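Colicin-B (Escherichia coli, PDB 1RH1) kills sensitive bacteria by forming channels that depolarise their cytoplasmic membrane and so drain the cell's energy. Local coordinates at residues Val321-Lys335 against Val459-Ile473. Numbering follows the deposited sequence.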
ATOM      1  N   VAL A 321       0.229  20.521  -4.208  1.00  9.83           N
ATOM      2  CA  VAL A 321      -0.385  21.719  -4.789  1.00  5.99           C
ATOM      3  C   VAL A 321      -1.535  22.185  -3.915  1.00  7.20           C
ATOM      4  O   VAL A 321      -1.833  23.372  -3.841  1.00  4.24           O
ATOM      5  CB  VAL A 321      -0.909  21.485  -6.253  1.00  6.55           C
ATOM      6  CG1 VAL A 321       0.268  20.912  -6.994  1.00  6.81           C
ATOM      7  CG2 VAL A 321      -2.061  20.517  -6.400  1.00  4.64           C
ATOM      8  N   LEU A 322      -2.169  21.260  -3.203  1.00  5.32           N
ATOM      9  CA  LEU A 322      -3.210  21.667  -2.293  1.00  5.91           C
ATOM     10  C   LEU A 322      -2.564  22.368  -1.096  1.00  7.37           C
ATOM     11  O   LEU A 322      -3.124  23.391  -0.684  1.00  4.28           O
ATOM     12  CB  LEU A 322      -4.030  20.432  -1.857  1.00  4.03           C
ATOM     13  CG  LEU A 322      -4.989  19.760  -2.852  1.00  3.05           C
ATOM     14  CD1 LEU A 322      -5.349  18.396  -2.313  1.00  4.93           C
ATOM     15  CD2 LEU A 322      -6.248  20.579  -3.062  1.00  2.00           C
ATOM     16  N   THR A 323      -1.390  21.931  -0.567  1.00  6.20           N
ATOM     17  CA  THR A 323      -0.821  22.647   0.573  1.00  9.88           C
ATOM     18  C   THR A 323      -0.288  23.996   0.151  1.00  8.86           C
ATOM     19  O   THR A 323      -0.546  24.956   0.869  1.00 14.28           O
ATOM     20  CB  THR A 323       0.338  21.935   1.278  1.00  8.65           C
ATOM     21  OG1 THR A 323       1.427  21.886   0.372  1.00 18.92           O
ATOM     22  CG2 THR A 323      -0.078  20.566   1.773  1.00  9.81           C
ATOM     23  N   LYS A 324       0.410  24.128  -0.981  1.00  7.72           N
ATOM     24  CA  LYS A 324       0.785  25.447  -1.445  1.00  8.31           C
ATOM     25  C   LYS A 324      -0.466  26.300  -1.698  1.00  6.68           C
ATOM     26  O   LYS A 324      -0.442  27.472  -1.324  1.00 10.75           O
ATOM     27  CB  LYS A 324       1.610  25.344  -2.727  1.00  9.97           C
ATOM     28  CG  LYS A 324       2.266  26.641  -3.231  1.00 12.54           C
ATOM     29  CD  LYS A 324       3.209  27.198  -2.168  1.00 18.74           C
ATOM     30  CE  LYS A 324       4.221  28.239  -2.652  1.00 23.81           C
ATOM     31  NZ  LYS A 324       3.626  29.492  -3.070  1.00 24.85           N
ATOM     32  N   THR A 325      -1.589  25.792  -2.240  1.00  6.81           N
ATOM     33  CA  THR A 325      -2.756  26.633  -2.489  1.00  5.67           C
ATOM     34  C   THR A 325      -3.300  27.219  -1.203  1.00  6.05           C
ATOM     35  O   THR A 325      -3.507  28.422  -1.099  1.00  2.00           O
ATOM     36  CB  THR A 325      -3.852  25.827  -3.199  1.00  2.65           C
ATOM     37  OG1 THR A 325      -3.307  25.484  -4.453  1.00  2.00           O
ATOM     38  CG2 THR A 325      -5.124  26.594  -3.458  1.00  2.00           C
ATOM     39  N   SER A 326      -3.435  26.348  -0.204  1.00  8.52           N
ATOM     40  CA  SER A 326      -3.884  26.688   1.134  1.00  7.35           C
ATOM     41  C   SER A 326      -3.094  27.874   1.677  1.00 10.32           C
ATOM     42  O   SER A 326      -3.660  28.880   2.086  1.00 12.56           O
ATOM     43  CB  SER A 326      -3.682  25.487   2.011  1.00  5.18           C
ATOM     44  OG  SER A 326      -4.241  25.701   3.284  1.00  8.23           O
ATOM     45  N   GLU A 327      -1.771  27.798   1.578  1.00 11.56           N
ATOM     46  CA  GLU A 327      -0.865  28.823   2.055  1.00 11.92           C
ATOM     47  C   GLU A 327      -1.078  30.122   1.300  1.00 10.36           C
ATOM     48  O   GLU A 327      -1.168  31.174   1.930  1.00 17.42           O
ATOM     49  CB  GLU A 327       0.508  28.242   1.878  1.00 13.93           C
ATOM     50  CG  GLU A 327       1.753  28.962   2.349  1.00 29.86           C
ATOM     51  CD  GLU A 327       3.014  28.215   1.882  1.00 36.49           C
ATOM     52  OE1 GLU A 327       3.720  28.718   0.997  1.00 38.22           O
ATOM     53  OE2 GLU A 327       3.281  27.117   2.391  1.00 39.43           O
ATOM     54  N   VAL A 328      -1.241  30.084  -0.024  1.00  6.37           N
ATOM     55  CA  VAL A 328      -1.469  31.282  -0.828  1.00  5.32           C
ATOM     56  C   VAL A 328      -2.826  31.898  -0.531  1.00  4.84           C
ATOM     57  O   VAL A 328      -2.970  33.114  -0.456  1.00  4.86           O
ATOM     58  CB  VAL A 328      -1.364  30.915  -2.315  1.00  4.29           C
ATOM     59  CG1 VAL A 328      -1.701  32.100  -3.188  1.00  3.67           C
ATOM     60  CG2 VAL A 328       0.055  30.468  -2.613  1.00  2.00           C
ATOM     61  N   ILE A 329      -3.845  31.061  -0.351  1.00  5.19           N
ATOM     62  CA  ILE A 329      -5.178  31.533  -0.006  1.00  4.46           C
ATOM     63  C   ILE A 329      -5.136  32.167   1.372  1.00  4.00           C
ATOM     64  O   ILE A 329      -5.922  33.063   1.642  1.00  4.96           O
ATOM     65  CB  ILE A 329      -6.175  30.339  -0.044  1.00  3.21           C
ATOM     66  CG1 ILE A 329      -6.271  29.836  -1.460  1.00  2.00           C
ATOM     67  CG2 ILE A 329      -7.556  30.733   0.440  1.00  4.42           C
ATOM     68  CD1 ILE A 329      -6.548  30.899  -2.536  1.00  2.00           C
ATOM     69  N   ILE A 330      -4.229  31.749   2.260  1.00  3.17           N
ATOM     70  CA  ILE A 330      -4.159  32.376   3.560  1.00  2.00           C
ATOM     71  C   ILE A 330      -3.408  33.668   3.537  1.00  2.26           C
ATOM     72  O   ILE A 330      -3.790  34.573   4.284  1.00  2.20           O
ATOM     73  CB  ILE A 330      -3.540  31.414   4.542  1.00  5.32           C
ATOM     74  CG1 ILE A 330      -4.699  30.496   4.903  1.00  4.37           C
ATOM     75  CG2 ILE A 330      -2.923  32.072   5.796  1.00  6.65           C
ATOM     76  CD1 ILE A 330      -4.238  29.253   5.677  1.00  9.44           C
ATOM     77  N   SER A 331      -2.372  33.743   2.693  1.00  2.00           N
ATOM     78  CA  SER A 331      -1.653  34.986   2.512  1.00  2.00           C
ATOM     79  C   SER A 331      -2.631  36.033   1.968  1.00  2.00           C
ATOM     80  O   SER A 331      -2.692  37.112   2.535  1.00  4.66           O
ATOM     81  CB  SER A 331      -0.498  34.749   1.553  1.00  4.36           C
ATOM     82  OG  SER A 331      -0.751  35.196   0.213  1.00 10.15           O
ATOM     83  N   VAL A 332      -3.446  35.734   0.937  1.00  3.52           N
ATOM     84  CA  VAL A 332      -4.464  36.619   0.371  1.00  4.58           C
ATOM     85  C   VAL A 332      -5.361  37.121   1.486  1.00  5.56           C
ATOM     86  O   VAL A 332      -5.674  38.297   1.607  1.00  5.13           O
ATOM     87  CB  VAL A 332      -5.275  35.821  -0.698  1.00  5.10           C
ATOM     88  CG1 VAL A 332      -6.635  36.446  -1.033  1.00  2.00           C
ATOM     89  CG2 VAL A 332      -4.419  35.769  -1.952  1.00  3.83           C
ATOM     90  N   GLY A 333      -5.715  36.186   2.353  1.00  8.75           N
ATOM     91  CA  GLY A 333      -6.529  36.466   3.513  1.00 12.16           C
ATOM     92  C   GLY A 333      -5.843  37.485   4.386  1.00 11.95           C
ATOM     93  O   GLY A 333      -6.470  38.478   4.733  1.00 12.48           O
ATOM     94  N   ASP A 334      -4.557  37.258   4.674  1.00 10.63           N
ATOM     95  CA  ASP A 334      -3.781  38.183   5.465  1.00  9.49           C
ATOM     96  C   ASP A 334      -3.712  39.524   4.756  1.00 10.05           C
ATOM     97  O   ASP A 334      -4.239  40.454   5.365  1.00 13.65           O
ATOM     98  CB  ASP A 334      -2.368  37.622   5.710  1.00 10.19           C
ATOM     99  CG  ASP A 334      -2.241  36.459   6.716  1.00 14.14           C
ATOM    100  OD1 ASP A 334      -1.182  35.835   6.766  1.00 18.21           O
ATOM    101  OD2 ASP A 334      -3.166  36.157   7.472  1.00 15.94           O
ATOM    102  N   LYS A 335      -3.198  39.669   3.510  1.00  6.82           N
ATOM    103  CA  LYS A 335      -3.129  40.935   2.757  1.00  5.38           C
ATOM    104  C   LYS A 335      -4.444  41.680   2.592  1.00  4.50           C
ATOM    105  O   LYS A 335      -4.570  42.842   2.968  1.00  6.70           O
ATOM    106  CB  LYS A 335      -2.561  40.704   1.358  1.00  4.33           C
ATOM    107  CG  LYS A 335      -2.557  41.867   0.343  1.00  4.06           C
ATOM    108  CD  LYS A 335      -1.633  41.474  -0.806  1.00  9.60           C
ATOM    109  CE  LYS A 335      -1.251  42.588  -1.787  1.00 16.58           C
ATOM    110  NZ  LYS A 335      -2.285  42.893  -2.764  1.00 19.32           N
ATOM    111  N   VAL A 459      -6.557  19.213  -8.201  1.00  2.92           N
ATOM    112  CA  VAL A 459      -5.526  19.878  -8.995  1.00  3.24           C
ATOM    113  C   VAL A 459      -6.150  21.061  -9.763  1.00  6.82           C
ATOM    114  O   VAL A 459      -5.554  22.139  -9.843  1.00  8.53           O
ATOM    115  CB  VAL A 459      -4.899  18.867  -9.986  1.00  2.00           C
ATOM    116  CG1 VAL A 459      -3.708  19.452 -10.676  1.00  2.00           C
ATOM    117  CG2 VAL A 459      -4.366  17.680  -9.259  1.00  2.00           C
ATOM    118  N   ALA A 460      -7.367  20.957 -10.312  1.00  3.05           N
ATOM    119  CA  ALA A 460      -7.974  22.077 -11.007  1.00  2.47           C
ATOM    120  C   ALA A 460      -8.357  23.208 -10.074  1.00  3.39           C
ATOM    121  O   ALA A 460      -8.397  24.363 -10.496  1.00  5.10           O
ATOM    122  CB  ALA A 460      -9.218  21.644 -11.729  1.00  2.00           C
ATOM    123  N   LEU A 461      -8.647  22.902  -8.807  1.00  3.10           N
ATOM    124  CA  LEU A 461      -8.937  23.930  -7.822  1.00  3.51           C
ATOM    125  C   LEU A 461      -7.655  24.677  -7.478  1.00  7.16           C
ATOM    126  O   LEU A 461      -7.670  25.900  -7.355  1.00  5.75           O
ATOM    127  CB  LEU A 461      -9.453  23.357  -6.526  1.00  3.84           C
ATOM    128  CG  LEU A 461     -10.813  23.786  -6.003  1.00  7.05           C
ATOM    129  CD1 LEU A 461     -10.867  23.290  -4.585  1.00  2.00           C
ATOM    130  CD2 LEU A 461     -11.042  25.292  -6.029  1.00  2.93           C
ATOM    131  N   SER A 462      -6.531  23.963  -7.333  1.00  5.80           N
ATOM    132  CA  SER A 462      -5.272  24.579  -6.986  1.00  4.22           C
ATOM    133  C   SER A 462      -4.808  25.558  -8.030  1.00  9.25           C
ATOM    134  O   SER A 462      -4.758  26.734  -7.705  1.00 11.26           O
ATOM    135  CB  SER A 462      -4.253  23.524  -6.797  1.00  2.00           C
ATOM    136  OG  SER A 462      -4.639  22.911  -5.584  1.00  8.06           O
ATOM    137  N   LEU A 463      -4.528  25.156  -9.274  1.00  7.22           N
ATOM    138  CA  LEU A 463      -4.172  26.044 -10.378  1.00  4.64           C
ATOM    139  C   LEU A 463      -5.044  27.281 -10.473  1.00  3.41           C
ATOM    140  O   LEU A 463      -4.516  28.367 -10.626  1.00  5.43           O
ATOM    141  CB  LEU A 463      -4.268  25.245 -11.647  1.00  2.23           C
ATOM    142  CG  LEU A 463      -4.020  25.820 -13.005  1.00  2.00           C
ATOM    143  CD1 LEU A 463      -2.625  26.364 -13.151  1.00  2.00           C
ATOM    144  CD2 LEU A 463      -4.190  24.693 -13.989  1.00  2.00           C
ATOM    145  N   PHE A 464      -6.353  27.169 -10.309  1.00  2.00           N
ATOM    146  CA  PHE A 464      -7.230  28.306 -10.381  1.00  2.00           C
ATOM    147  C   PHE A 464      -7.039  29.235  -9.215  1.00  2.64           C
ATOM    148  O   PHE A 464      -6.978  30.456  -9.370  1.00  5.75           O
ATOM    149  CB  PHE A 464      -8.642  27.837 -10.391  1.00  2.00           C
ATOM    150  CG  PHE A 464      -9.642  28.963 -10.527  1.00  2.00           C
ATOM    151  CD1 PHE A 464      -9.728  29.675 -11.719  1.00  2.00           C
ATOM    152  CD2 PHE A 464     -10.476  29.270  -9.462  1.00  2.00           C
ATOM    153  CE1 PHE A 464     -10.659  30.697 -11.828  1.00  2.00           C
ATOM    154  CE2 PHE A 464     -11.406  30.297  -9.587  1.00  2.00           C
ATOM    155  CZ  PHE A 464     -11.497  31.010 -10.771  1.00  2.00           C
ATOM    156  N   SER A 465      -6.994  28.624  -8.032  1.00  4.01           N
ATOM    157  CA  SER A 465      -6.812  29.379  -6.804  1.00  5.31           C
ATOM    158  C   SER A 465      -5.417  29.963  -6.727  1.00  3.72           C
ATOM    159  O   SER A 465      -5.297  31.131  -6.395  1.00  6.68           O
ATOM    160  CB  SER A 465      -7.046  28.494  -5.610  1.00  7.08           C
ATOM    161  OG  SER A 465      -8.358  27.963  -5.662  1.00  7.91           O
ATOM    162  N   LEU A 466      -4.369  29.203  -7.048  1.00  3.11           N
ATOM    163  CA  LEU A 466      -3.015  29.692  -7.124  1.00  2.50           C
ATOM    164  C   LEU A 466      -2.875  30.807  -8.141  1.00  7.29           C
ATOM    165  O   LEU A 466      -2.381  31.862  -7.763  1.00 11.89           O
ATOM    166  CB  LEU A 466      -2.076  28.619  -7.530  1.00  2.00           C
ATOM    167  CG  LEU A 466      -1.691  27.619  -6.498  1.00  6.24           C
ATOM    168  CD1 LEU A 466      -0.743  26.631  -7.132  1.00 10.57           C
ATOM    169  CD2 LEU A 466      -0.973  28.288  -5.351  1.00  7.55           C
ATOM    170  N   THR A 467      -3.301  30.655  -9.408  1.00  8.60           N
ATOM    171  CA  THR A 467      -3.212  31.717 -10.411  1.00  7.77           C
ATOM    172  C   THR A 467      -3.910  32.978  -9.916  1.00  7.77           C
ATOM    173  O   THR A 467      -3.328  34.053 -10.073  1.00 11.58           O
ATOM    174  CB  THR A 467      -3.868  31.294 -11.754  1.00  2.00           C
ATOM    175  OG1 THR A 467      -3.209  30.119 -12.209  1.00  2.00           O
ATOM    176  CG2 THR A 467      -3.741  32.364 -12.822  1.00  2.00           C
ATOM    177  N   LEU A 468      -5.103  32.890  -9.292  1.00  7.84           N
ATOM    178  CA  LEU A 468      -5.776  34.085  -8.809  1.00  5.18           C
ATOM    179  C   LEU A 468      -5.127  34.742  -7.593  1.00  4.56           C
ATOM    180  O   LEU A 468      -4.923  35.954  -7.568  1.00  7.90           O
ATOM    181  CB  LEU A 468      -7.224  33.781  -8.451  1.00  2.00           C
ATOM    182  CG  LEU A 468      -8.201  33.323  -9.495  1.00  2.00           C
ATOM    183  CD1 LEU A 468      -9.600  33.596  -8.990  1.00  2.00           C
ATOM    184  CD2 LEU A 468      -8.018  34.085 -10.780  1.00  2.00           C
ATOM    185  N   GLY A 469      -4.773  33.942  -6.582  1.00  6.89           N
ATOM    186  CA  GLY A 469      -4.214  34.398  -5.322  1.00  2.50           C
ATOM    187  C   GLY A 469      -2.813  34.922  -5.485  1.00  2.22           C
ATOM    188  O   GLY A 469      -2.543  36.068  -5.146  1.00  2.64           O
ATOM    189  N   SER A 470      -1.917  34.107  -6.040  1.00  2.00           N
ATOM    190  CA  SER A 470      -0.546  34.541  -6.232  1.00  3.83           C
ATOM    191  C   SER A 470      -0.353  35.606  -7.308  1.00  2.97           C
ATOM    192  O   SER A 470       0.744  36.101  -7.541  1.00  7.57           O
ATOM    193  CB  SER A 470       0.320  33.310  -6.518  1.00  6.11           C
ATOM    194  OG  SER A 470       0.004  32.703  -7.746  1.00  6.81           O
ATOM    195  N   ALA A 471      -1.422  35.995  -7.983  1.00  6.86           N
ATOM    196  CA  ALA A 471      -1.359  37.119  -8.885  1.00  6.97           C
ATOM    197  C   ALA A 471      -1.738  38.314  -8.036  1.00  5.00           C
ATOM    198  O   ALA A 471      -1.057  39.316  -8.194  1.00 11.97           O
ATOM    199  CB  ALA A 471      -2.360  37.011 -10.020  1.00  3.58           C
ATOM    200  N   LEU A 472      -2.757  38.252  -7.132  1.00  9.59           N
ATOM    201  CA  LEU A 472      -3.182  39.362  -6.254  1.00  7.44           C
ATOM    202  C   LEU A 472      -2.125  39.754  -5.229  1.00  8.69           C
ATOM    203  O   LEU A 472      -1.923  40.956  -5.026  1.00  8.86           O
ATOM    204  CB  LEU A 472      -4.469  39.020  -5.482  1.00  2.00           C
ATOM    205  CG  LEU A 472      -4.927  39.895  -4.302  1.00  2.00           C
ATOM    206  CD1 LEU A 472      -5.363  41.244  -4.792  1.00  5.03           C
ATOM    207  CD2 LEU A 472      -6.136  39.305  -3.630  1.00  2.00           C
ATOM    208  N   ILE A 473      -1.404  38.804  -4.602  1.00  7.45           N
ATOM    209  CA  ILE A 473      -0.390  39.177  -3.629  1.00  9.23           C
ATOM    210  C   ILE A 473       0.856  39.697  -4.321  1.00 14.23           C
ATOM    211  O   ILE A 473       1.868  39.946  -3.667  1.00 17.27           O
ATOM    212  CB  ILE A 473       0.059  38.003  -2.703  1.00  9.11           C
ATOM    213  CG1 ILE A 473       0.753  36.940  -3.511  1.00 12.04           C
ATOM    214  CG2 ILE A 473      -1.147  37.431  -1.960  1.00  9.19           C
ATOM    215  CD1 ILE A 473       1.361  35.872  -2.600  1.00 19.41           C
TER
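Ile473, Leu466 and Lys335 carry much of this helix-on-helix packing in the pore-forming domain, the all-helical bundle of channel-forming colicins. Residues 321-335 of the long helix 291-340 pack on residues 459-472 of helix 457-472, part of a predicted transmembrane segment, with the two helices running the same general way, their axes 8.8 Å apart at 36°. Leu466 leaves the side of its helix and its end turns to the other one: its CD2 meets Val328 CG2 at 3.6 Å, the two side chains crossing at about a right angle, while its CG lies against Thr325 OG1. One turn on, Gly469 has no side chain to hold the helices apart; its CA is 3.6 Å from Val332 CG2. Toward the N-terminal end, Thr325 is held by its own helix, OG1 bonding to Val321 O, and its CG2, anti to the backbone N, is directed at Ser465 CB, 3.5 Å away. Ile329 and Ser465 both also touch Ile493 of helix 479-495. At the other end Ile473, just past the helix, sets CG2 against Val332 CG2 (3.7 Å). Lys335 runs extended past Ile473, CD 3.8 Å from Ile473 CA, then bends at its last torsion (chi4 -79°), and NZ bonds to Leu472 O at 3.0 Å from above the carbonyl plane.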